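Local coordinates for protein carboxyl esterase NP (Bacillus subtilis, PDB 4CCW) that catalyses the hydrolysis of carboxylic esters to an alcohol and a carboxylate, as a member of the alpha/beta hydrolase superfamily, at residues Y17-N22 with K92-I96; T44-G50 with Y81-D87; L64-M69 with F196-F200. All coordinates share one frame. Residue numbers count along the deposited sequence, not the author numbering.

Contact 1: residues Y17-N22 with K92-I96; sequences YYQTYN and KNKSI
A helix-to-loop contact joins one face of the N-terminal helix 12-24, at residues 17-22, to the irregular segment 92-96 that follows strand 82-86. CA atoms come closest at Tyr18-Lys94 (7.3 Å) and Tyr21-Asn93 (8.0 Å). Lys94, the residue most covered here, runs nearly extended from chi2 to chi4 between two tyrosines one helical turn apart: its CG lies over both ring faces, making CH-pi contacts 4.3 Å from the Tyr18 centroid and 3.7 Å from that of Tyr21. Its NZ then reaches the helix and donates to Asn22 OD1 at 2.6 Å. Tyr17 and Tyr21 (both chi1 t) point toward the loop, their hydroxyls hydrogen-bonded to Gln199 and Asp87 respectively. Tyr18 (chi1 m) donates from OH to a water at 3.2 Å, and this water donates to Asn93 O (2.7 Å) and Ser95 O (2.9 Å). Within the loop, Ser95 N donates to Asn93 OD1 at 2.9 Å. That bond makes the bend at Asn93 an Asx turn, packed against a helix preceding the alpha/beta hydrolase sheet.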
loop_
_atom_site.group_PDB
_atom_site.type_symbol
_atom_site.label_atom_id
_atom_site.label_comp_id
_atom_site.label_asym_id
_atom_site.label_seq_id
_atom_site.Cartn_x
_atom_site.Cartn_y
_atom_site.Cartn_z
ATOM N N TYR A 17 -19.114 5.921 -1.132
ATOM C CA TYR A 17 -17.731 5.454 -1.258
ATOM C C TYR A 17 -17.686 4.077 -1.909
ATOM O O TYR A 17 -16.941 3.872 -2.874
ATOM C CB TYR A 17 -16.984 5.433 0.076
ATOM C CG TYR A 17 -15.600 4.849 -0.113
ATOM C CD1 TYR A 17 -14.613 5.559 -0.804
ATOM C CD2 TYR A 17 -15.308 3.553 0.314
ATOM C CE1 TYR A 17 -13.351 5.013 -1.016
ATOM C CE2 TYR A 17 -14.043 3.004 0.112
ATOM C CZ TYR A 17 -13.081 3.731 -0.560
ATOM O OH TYR A 17 -11.840 3.181 -0.763
ATOM N N TYR A 18 -18.493 3.148 -1.400
ATOM C CA TYR A 18 -18.598 1.816 -1.993
ATOM C C TYR A 18 -18.925 1.834 -3.483
ATOM O O TYR A 18 -18.358 1.060 -4.256
ATOM C CB TYR A 18 -19.608 0.952 -1.232
ATOM C CG TYR A 18 -19.018 0.197 -0.067
ATOM C CD1 TYR A 18 -18.354 0.867 0.962
ATOM C CD2 TYR A 18 -19.131 -1.192 0.015
ATOM C CE1 TYR A 18 -17.815 0.174 2.039
ATOM C CE2 TYR A 18 -18.598 -1.887 1.082
ATOM C CZ TYR A 18 -17.941 -1.199 2.089
ATOM O OH TYR A 18 -17.410 -1.886 3.149
ATOM N N GLN A 19 -19.863 2.691 -3.888
ATOM C CA GLN A 19 -20.197 2.837 -5.301
ATOM C C GLN A 19 -18.992 3.311 -6.132
ATOM O O GLN A 19 -18.720 2.762 -7.205
ATOM C CB GLN A 19 -21.392 3.788 -5.483
ATOM C CG GLN A 19 -21.855 3.949 -6.925
ATOM C CD GLN A 19 -22.232 2.629 -7.585
ATOM O OE1 GLN A 19 -22.688 1.693 -6.925
ATOM N NE2 GLN A 19 -22.050 2.553 -8.901
ATOM N N THR A 20 -18.280 4.322 -5.639
ATOM C CA THR A 20 -17.091 4.836 -6.336
ATOM C C THR A 20 -15.971 3.795 -6.428
ATOM O O THR A 20 -15.237 3.752 -7.412
ATOM C CB THR A 20 -16.531 6.151 -5.717
ATOM O OG1 THR A 20 -16.094 5.926 -4.366
ATOM C CG2 THR A 20 -17.567 7.288 -5.772
ATOM N N TYR A 21 -15.844 2.973 -5.390
ATOM C CA TYR A 21 -14.859 1.885 -5.357
ATOM C C TYR A 21 -15.173 0.902 -6.485
ATOM O O TYR A 21 -14.276 0.489 -7.236
ATOM C CB TYR A 21 -14.928 1.192 -3.991
ATOM C CG TYR A 21 -13.875 0.138 -3.727
ATOM C CD1 TYR A 21 -13.851 -1.059 -4.454
ATOM C CD2 TYR A 21 -12.938 0.319 -2.719
ATOM C CE1 TYR A 21 -12.891 -2.031 -4.190
ATOM C CE2 TYR A 21 -11.986 -0.640 -2.443
ATOM C CZ TYR A 21 -11.964 -1.808 -3.182
ATOM O OH TYR A 21 -11.009 -2.743 -2.901
ATOM N N ASN A 22 -16.445 0.544 -6.615
ATOM C CA ASN A 22 -16.892 -0.377 -7.657
ATOM C C ASN A 22 -16.666 0.194 -9.052
ATOM O O ASN A 22 -16.300 -0.535 -9.973
ATOM C CB ASN A 22 -18.364 -0.757 -7.446
ATOM C CG ASN A 22 -18.562 -1.645 -6.228
ATOM O OD1 ASN A 22 -17.600 -2.193 -5.682
ATOM N ND2 ASN A 22 -19.800 -1.783 -5.787
ATOM N N LYS A 92 -9.111 3.519 4.733
ATOM C CA LYS A 92 -10.297 3.888 3.961
ATOM C C LYS A 92 -10.432 3.042 2.693
ATOM O O LYS A 92 -9.808 3.320 1.664
ATOM C CB LYS A 92 -10.277 5.399 3.647
ATOM C CG LYS A 92 -11.614 5.989 3.197
ATOM C CD LYS A 92 -12.664 6.038 4.311
ATOM C CE LYS A 92 -12.207 6.833 5.526
ATOM N NZ LYS A 92 -12.018 8.282 5.241
ATOM N N ASN A 93 -11.252 1.994 2.797
ATOM C CA ASN A 93 -11.417 0.968 1.761
ATOM C C ASN A 93 -12.554 0.016 2.151
ATOM O O ASN A 93 -13.366 0.347 3.010
ATOM C CB ASN A 93 -10.098 0.195 1.526
ATOM C CG ASN A 93 -9.537 -0.421 2.802
ATOM O OD1 ASN A 93 -10.270 -1.012 3.600
ATOM N ND2 ASN A 93 -8.222 -0.286 2.999
ATOM N N LYS A 94 -12.577 -1.170 1.550
ATOM C CA LYS A 94 -13.691 -2.109 1.751
ATOM C C LYS A 94 -13.477 -3.114 2.894
ATOM O O LYS A 94 -14.398 -3.862 3.239
ATOM C CB LYS A 94 -13.998 -2.853 0.447
ATOM C CG LYS A 94 -14.833 -2.088 -0.572
ATOM C CD LYS A 94 -15.378 -3.058 -1.612
ATOM C CE LYS A 94 -16.343 -2.398 -2.582
ATOM N NZ LYS A 94 -17.057 -3.405 -3.424
ATOM N N SER A 95 -12.275 -3.150 3.474
ATOM C CA SER A 95 -12.052 -3.982 4.660
ATOM C C SER A 95 -12.769 -3.428 5.889
ATOM O O SER A 95 -12.928 -2.213 6.037
ATOM C CB SER A 95 -10.564 -4.173 4.930
ATOM O OG SER A 95 -10.030 -4.999 3.920
ATOM N N ILE A 96 -13.254 -4.322 6.747
ATOM C CA ILE A 96 -14.062 -3.900 7.909
ATOM C C ILE A 96 -13.391 -4.288 9.235
ATOM O O ILE A 96 -13.396 -5.459 9.618
ATOM C CB ILE A 96 -15.526 -4.428 7.845
ATOM C CG1 ILE A 96 -16.158 -4.156 6.472
ATOM C CG2 ILE A 96 -16.379 -3.799 8.941
ATOM C CD1 ILE A 96 -17.571 -4.690 6.323
HETATM O O HOH W 1 -15.072 -0.654 4.909
#

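Contact 2: residues T44-G50 with Y81-D87; sequences THVIASG and YRTYAVD
Backbone hydrogen bonds pair residues 44-49 of strand 42-49 with strand 82-86 in antiparallel register, the axes of these short segments 4.6 Å apart and their directions at 155°. Ile47 and Ala85 form a hydrogen-bonded pair (Ile47 N to Ala85 O 3.0 Å, Ala85 N to Ile47 O 2.8 Å), as do Ser49 and Thr83 (Ser49 N to Thr83 O 3.0 Å, Thr83 N to Ser49 O 2.9 Å). Asp87 N to His45 O, 2.9 Å, extends the ladder. Val46-Val86 and Ala48-Tyr84 are the non-hydrogen-bonded pairs. Among side-chain polar contacts, Thr83 OG1 (chi1 p) donates to Ser49 O at 3.2 Å and Arg82 NH1 to Gly50 O at 2.8 Å. Gly50 has phi/psi 93/169, where a CB would clash with Tyr81 O. Apolar packing puts Val46 CG1 3.9 Å from Tyr84 CB and Ala48 CB 3.8 Å from Tyr84 CD1; on the other face Ile47 CB is 4.3 Å from Ala85 CB. Strands 32-39 and 56-60 flank the pair within the mixed sheet, and helix 104-118 covers the face bearing Val86 and Tyr84.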
loop_
_atom_site.group_PDB
_atom_site.type_symbol
_atom_site.label_atom_id
_atom_site.label_comp_id
_atom_site.label_asym_id
_atom_site.label_seq_id
_atom_site.Cartn_x
_atom_site.Cartn_y
_atom_site.Cartn_z
ATOM N N THR A 44 -11.757 -8.870 5.431
ATOM C CA THR A 44 -10.743 -8.209 4.631
ATOM C C THR A 44 -11.036 -8.410 3.145
ATOM O O THR A 44 -11.170 -9.536 2.675
ATOM C CB THR A 44 -9.353 -8.771 4.992
ATOM O OG1 THR A 44 -9.095 -8.488 6.371
ATOM C CG2 THR A 44 -8.255 -8.151 4.152
ATOM N N HIS A 45 -11.147 -7.300 2.424
ATOM C CA HIS A 45 -11.497 -7.326 1.016
ATOM C C HIS A 45 -10.283 -7.605 0.168
ATOM O O HIS A 45 -9.199 -7.050 0.397
ATOM C CB HIS A 45 -12.174 -6.010 0.631
ATOM C CG HIS A 45 -12.798 -6.023 -0.738
ATOM N ND1 HIS A 45 -12.181 -5.511 -1.820
ATOM C CD2 HIS A 45 -14.017 -6.519 -1.180
ATOM C CE1 HIS A 45 -12.967 -5.680 -2.903
ATOM N NE2 HIS A 45 -14.089 -6.291 -2.509
ATOM N N VAL A 46 -10.450 -8.507 -0.795
ATOM C CA VAL A 46 -9.362 -8.929 -1.679
ATOM C C VAL A 46 -9.851 -8.950 -3.122
ATOM O O VAL A 46 -10.982 -9.370 -3.410
ATOM C CB VAL A 46 -8.823 -10.336 -1.300
ATOM C CG1 VAL A 46 -7.629 -10.733 -2.171
ATOM C CG2 VAL A 46 -8.413 -10.392 0.159
ATOM N N ILE A 47 -8.990 -8.483 -4.022
ATOM C CA ILE A 47 -9.200 -8.609 -5.462
ATOM C C ILE A 47 -8.134 -9.558 -6.033
ATOM O O ILE A 47 -6.932 -9.286 -5.934
ATOM C CB ILE A 47 -9.108 -7.238 -6.157
ATOM C CG1 ILE A 47 -10.041 -6.233 -5.476
ATOM C CG2 ILE A 47 -9.456 -7.365 -7.632
ATOM C CD1 ILE A 47 -9.654 -4.791 -5.691
ATOM N N ALA A 48 -8.568 -10.681 -6.610
ATOM C CA ALA A 48 -7.648 -11.661 -7.193
ATOM C C ALA A 48 -7.656 -11.607 -8.714
ATOM O O ALA A 48 -8.713 -11.502 -9.330
ATOM C CB ALA A 48 -7.978 -13.071 -6.715
ATOM N N SER A 49 -6.465 -11.681 -9.298
ATOM C CA SER A 49 -6.276 -11.723 -10.745
ATOM C C SER A 49 -5.164 -12.716 -11.068
ATOM O O SER A 49 -4.358 -13.056 -10.202
ATOM C CB SER A 49 -5.855 -10.341 -11.255
ATOM O OG SER A 49 -6.657 -9.314 -10.720
ATOM N N GLY A 50 -5.094 -13.161 -12.320
ATOM C CA GLY A 50 -3.983 -14.006 -12.755
ATOM C C GLY A 50 -4.272 -15.490 -12.639
ATOM O O GLY A 50 -5.264 -15.882 -12.015
ATOM N N TYR A 81 1.806 -13.876 -12.168
ATOM C CA TYR A 81 1.555 -14.206 -10.766
ATOM C C TYR A 81 0.083 -14.290 -10.448
ATOM O O TYR A 81 -0.732 -13.564 -11.026
ATOM C CB TYR A 81 2.203 -13.160 -9.831
ATOM C CG TYR A 81 3.700 -13.116 -9.964
ATOM C CD1 TYR A 81 4.511 -13.999 -9.253
ATOM C CD2 TYR A 81 4.308 -12.206 -10.826
ATOM C CE1 TYR A 81 5.888 -13.978 -9.397
ATOM C CE2 TYR A 81 5.684 -12.177 -10.973
ATOM C CZ TYR A 81 6.465 -13.065 -10.259
ATOM O OH TYR A 81 7.833 -13.034 -10.413
ATOM N N ARG A 82 -0.251 -15.169 -9.507
ATOM C CA ARG A 82 -1.557 -15.143 -8.898
ATOM C C ARG A 82 -1.540 -13.979 -7.923
ATOM O O ARG A 82 -0.960 -14.071 -6.838
ATOM C CB ARG A 82 -1.843 -16.462 -8.184
ATOM C CG ARG A 82 -3.192 -16.521 -7.479
ATOM C CD ARG A 82 -4.351 -16.369 -8.455
ATOM N NE ARG A 82 -5.660 -16.600 -7.827
ATOM C CZ ARG A 82 -6.826 -16.373 -8.425
ATOM N NH1 ARG A 82 -6.852 -15.910 -9.670
ATOM N NH2 ARG A 82 -7.974 -16.619 -7.788
ATOM N N THR A 83 -2.157 -12.872 -8.325
ATOM C CA THR A 83 -1.970 -11.610 -7.632
ATOM C C THR A 83 -3.184 -11.239 -6.787
ATOM O O THR A 83 -4.300 -11.126 -7.311
ATOM C CB THR A 83 -1.721 -10.470 -8.632
ATOM O OG1 THR A 83 -2.881 -10.304 -9.452
ATOM C CG2 THR A 83 -0.576 -10.806 -9.522
ATOM N N TYR A 84 -2.948 -11.049 -5.490
ATOM C CA TYR A 84 -4.001 -10.694 -4.544
ATOM C C TYR A 84 -3.796 -9.262 -4.068
ATOM O O TYR A 84 -2.815 -8.968 -3.371
ATOM C CB TYR A 84 -4.004 -11.630 -3.330
ATOM C CG TYR A 84 -4.183 -13.097 -3.657
ATOM C CD1 TYR A 84 -5.444 -13.625 -3.922
ATOM C CD2 TYR A 84 -3.085 -13.957 -3.691
ATOM C CE1 TYR A 84 -5.603 -14.973 -4.214
ATOM C CE2 TYR A 84 -3.232 -15.307 -3.997
ATOM C CZ TYR A 84 -4.490 -15.808 -4.247
ATOM O OH TYR A 84 -4.639 -17.148 -4.540
ATOM N N ALA A 85 -4.725 -8.381 -4.425
ATOM C CA ALA A 85 -4.702 -7.003 -3.922
ATOM C C ALA A 85 -5.557 -6.886 -2.670
ATOM O O ALA A 85 -6.785 -6.974 -2.725
ATOM C CB ALA A 85 -5.162 -6.027 -4.997
ATOM N N VAL A 86 -4.896 -6.683 -1.539
ATOM C CA VAL A 86 -5.533 -6.743 -0.219
ATOM C C VAL A 86 -5.812 -5.341 0.335
ATOM O O VAL A 86 -4.892 -4.516 0.423
ATOM C CB VAL A 86 -4.620 -7.487 0.769
ATOM C CG1 VAL A 86 -5.226 -7.479 2.165
ATOM C CG2 VAL A 86 -4.358 -8.915 0.280
ATOM N N ASP A 87 -7.061 -5.078 0.728
ATOM C CA ASP A 87 -7.402 -3.795 1.358
ATOM C C ASP A 87 -6.942 -3.813 2.810
ATOM O O ASP A 87 -7.374 -4.662 3.588
ATOM C CB ASP A 87 -8.903 -3.491 1.286
ATOM C CG ASP A 87 -9.333 -2.847 -0.024
ATOM O OD1 ASP A 87 -8.482 -2.467 -0.848
ATOM O OD2 ASP A 87 -10.561 -2.723 -0.242
HETATM O O HOH W 2 -9.276 -5.419 -1.828
HETATM O O HOH W 3 -5.438 -8.746 -8.172
#

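Contact 3: residues L64-M69 with F196-F200; sequences LFSSTM and FVKQF. With VKC ((2-hydroxyethoxy)acetic acid), chain B.
An aromatic cluster of Phe65, Phe196 and Phe200 fastens the loop after strand 56-60 of the alpha/beta hydrolase fold to helix 194-205, in the wall of the ligand pocket, to which Leu64 and Phe65 belong. The loop is irregular through residues 64-66 and turns into a 3-10 segment at 67-69; CA atoms are nearest at Phe65-Phe200 (6.1 Å) and Met69-Phe196 (7.4 Å).

Phe196 has the largest area covered. With chi1 t it points toward the loop and sets its ring edge on the face of Phe65, a T-shaped pair with centroids 5.1 Å apart and planes at 79°; Phe196 CZ lies 3.6 Å from Phe65 CD2. Its CE1 also reaches Met69 CB at 3.7 Å.

Phe200, one turn further on and also t, offers its face to the edge of Phe65 in an offset edge-to-face pair (centroids 5.2 Å, planes at 76°), and its CE1 is 3.8 Å from Leu64 CB.

Phe65 (chi1 m) is therefore shared by both helix rings. The face turned away from Phe196 looks onto the bound (2-hydroxyethoxy)acetic acid, with Phe65 CE1 3.8 Å from OXT, while Leu64 CD1 lies 3.3 Å from OE1 of the same ligand. The Phe65 side chain is about 7 Å from that of His273, probably the catalytic proton acceptor.

Polar bonds flank the cluster. Thr68 N donates to Ser66 OG (3.2 Å), forming an ST turn, and Thr68 OG1 donates to Gln199 OE1 at 2.7 Å. Gln199 NE2 completes the link by donating to Ser66 OG at 2.8 Å.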
loop_
_atom_site.group_PDB
_atom_site.type_symbol
_atom_site.label_atom_id
_atom_site.label_comp_id
_atom_site.label_asym_id
_atom_site.label_seq_id
_atom_site.Cartn_x
_atom_site.Cartn_y
_atom_site.Cartn_z
ATOM N N LEU A 64 -5.234 5.503 2.074
ATOM C CA LEU A 64 -6.461 6.185 1.614
ATOM C C LEU A 64 -6.856 5.884 0.162
ATOM O O LEU A 64 -7.914 6.339 -0.297
ATOM C CB LEU A 64 -6.382 7.704 1.836
ATOM C CG LEU A 64 -5.971 8.240 3.210
ATOM C CD1 LEU A 64 -6.021 9.757 3.147
ATOM C CD2 LEU A 64 -6.850 7.706 4.338
ATOM N N PHE A 65 -6.025 5.100 -0.530
ATOM C CA PHE A 65 -6.168 4.862 -1.969
ATOM C C PHE A 65 -6.931 3.576 -2.317
ATOM O O PHE A 65 -7.500 3.476 -3.397
ATOM C CB PHE A 65 -4.780 4.834 -2.641
ATOM C CG PHE A 65 -4.281 6.181 -3.109
ATOM C CD1 PHE A 65 -4.719 7.365 -2.519
ATOM C CD2 PHE A 65 -3.358 6.260 -4.156
ATOM C CE1 PHE A 65 -4.247 8.596 -2.959
ATOM C CE2 PHE A 65 -2.893 7.488 -4.604
ATOM C CZ PHE A 65 -3.328 8.656 -3.999
ATOM N N SER A 66 -6.938 2.613 -1.395
ATOM C CA SER A 66 -7.490 1.252 -1.603
ATOM C C SER A 66 -6.741 0.408 -2.642
ATOM O O SER A 66 -5.853 0.892 -3.356
ATOM C CB SER A 66 -9.005 1.282 -1.932
ATOM O OG SER A 66 -9.230 1.495 -3.316
ATOM N N SER A 67 -7.151 -0.855 -2.759
ATOM C CA SER A 67 -6.580 -1.779 -3.729
ATOM C C SER A 67 -6.859 -1.407 -5.184
ATOM O O SER A 67 -6.193 -1.906 -6.093
ATOM C CB SER A 67 -7.098 -3.186 -3.463
ATOM O OG SER A 67 -6.528 -3.693 -2.279
ATOM N N THR A 68 -7.842 -0.536 -5.412
ATOM C CA THR A 68 -8.191 -0.144 -6.773
ATOM C C THR A 68 -7.065 0.631 -7.466
ATOM O O THR A 68 -7.102 0.777 -8.693
ATOM C CB THR A 68 -9.464 0.726 -6.820
ATOM O OG1 THR A 68 -9.217 1.950 -6.111
ATOM C CG2 THR A 68 -10.654 -0.006 -6.217
ATOM N N MET A 69 -6.080 1.114 -6.692
ATOM C CA MET A 69 -4.975 1.922 -7.234
ATOM C C MET A 69 -4.052 1.150 -8.172
ATOM O O MET A 69 -3.285 1.758 -8.908
ATOM C CB MET A 69 -4.130 2.568 -6.128
ATOM C CG MET A 69 -3.276 1.605 -5.319
ATOM S SD MET A 69 -2.019 2.483 -4.360
ATOM C CE MET A 69 -0.711 2.735 -5.558
ATOM N N PHE A 196 -10.783 7.200 -10.511
ATOM C CA PHE A 196 -9.997 6.883 -9.328
ATOM C C PHE A 196 -10.011 8.052 -8.349
ATOM O O PHE A 196 -10.138 7.856 -7.139
ATOM C CB PHE A 196 -8.555 6.506 -9.680
ATOM C CG PHE A 196 -7.720 6.209 -8.473
ATOM C CD1 PHE A 196 -7.856 4.994 -7.804
ATOM C CD2 PHE A 196 -6.834 7.155 -7.966
ATOM C CE1 PHE A 196 -7.111 4.723 -6.671
ATOM C CE2 PHE A 196 -6.096 6.897 -6.822
ATOM C CZ PHE A 196 -6.228 5.673 -6.177
ATOM N N VAL A 197 -9.870 9.268 -8.879
ATOM C CA VAL A 197 -9.866 10.475 -8.048
ATOM C C VAL A 197 -11.220 10.659 -7.371
ATOM O O VAL A 197 -11.267 11.020 -6.189
ATOM C CB VAL A 197 -9.476 11.756 -8.834
ATOM C CG1 VAL A 197 -9.590 12.992 -7.942
ATOM C CG2 VAL A 197 -8.061 11.650 -9.378
ATOM N N LYS A 198 -12.305 10.438 -8.121
ATOM C CA LYS A 198 -13.657 10.491 -7.566
ATOM C C LYS A 198 -13.803 9.583 -6.350
ATOM O O LYS A 198 -14.436 9.966 -5.362
ATOM C CB LYS A 198 -14.716 10.129 -8.618
ATOM C CG LYS A 198 -15.173 11.292 -9.485
ATOM C CD LYS A 198 -16.334 10.866 -10.373
ATOM C CE LYS A 198 -16.911 12.038 -11.156
ATOM N NZ LYS A 198 -18.261 11.732 -11.710
ATOM N N GLN A 199 -13.215 8.386 -6.430
ATOM C CA GLN A 199 -13.209 7.449 -5.307
ATOM C C GLN A 199 -12.400 7.975 -4.123
ATOM O O GLN A 199 -12.813 7.855 -2.967
ATOM C CB GLN A 199 -12.693 6.068 -5.742
ATOM C CG GLN A 199 -12.662 5.039 -4.614
ATOM C CD GLN A 199 -11.777 3.840 -4.903
ATOM O OE1 GLN A 199 -11.300 3.654 -6.017
ATOM N NE2 GLN A 199 -11.569 3.013 -3.895
ATOM N N PHE A 200 -11.235 8.539 -4.414
ATOM C CA PHE A 200 -10.372 9.073 -3.370
ATOM C C PHE A 200 -11.111 10.198 -2.631
ATOM O O PHE A 200 -11.117 10.239 -1.400
ATOM C CB PHE A 200 -9.037 9.545 -3.964
ATOM C CG PHE A 200 -8.151 10.255 -2.984
ATOM C CD1 PHE A 200 -7.585 9.574 -1.908
ATOM C CD2 PHE A 200 -7.853 11.606 -3.149
ATOM C CE1 PHE A 200 -6.765 10.227 -1.002
ATOM C CE2 PHE A 200 -7.032 12.265 -2.249
ATOM C CZ PHE A 200 -6.479 11.575 -1.174
HETATM C C VKC B . -1.362 8.926 0.948
HETATM O O VKC B . -0.195 8.939 1.393
HETATM C CA VKC B . -2.465 9.532 1.785
HETATM C CD VKC B . -3.000 9.995 5.304
HETATM C CG VKC B . -2.632 10.558 3.931
HETATM O OAD VKC B . -2.068 9.513 3.153
HETATM O OE1 VKC B . -4.191 10.625 5.803
HETATM O OXT VKC B . -1.646 8.425 -0.161
HETATM O O HOH W 4 -9.972 8.348 0.521
#

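From the N terminus, helix 12-24 supplies residues 17-22, whose partners at 92-96 close the loop of contact 1. Contact 2 falls wholly within that loop, pairing 44-50 with 81-87 as neighbouring strands of the central sheet. Contact 3 starts at 64-69, between the two strands of contact 2, and ends only at 196-200, so it crosses both others. The three meet directly: Tyr21 OH of contact 1 lies 2.7 Å from Asp87 OD2 of contact 2, Asp87 OD1 lies 2.8 Å from Ser67 N of contact 3, and Tyr17 OH lies 3.1 Å from Gln199 NE2. Together they tie the N-terminal helix, the sheet and helix 194-205 around the pocket-lining loop.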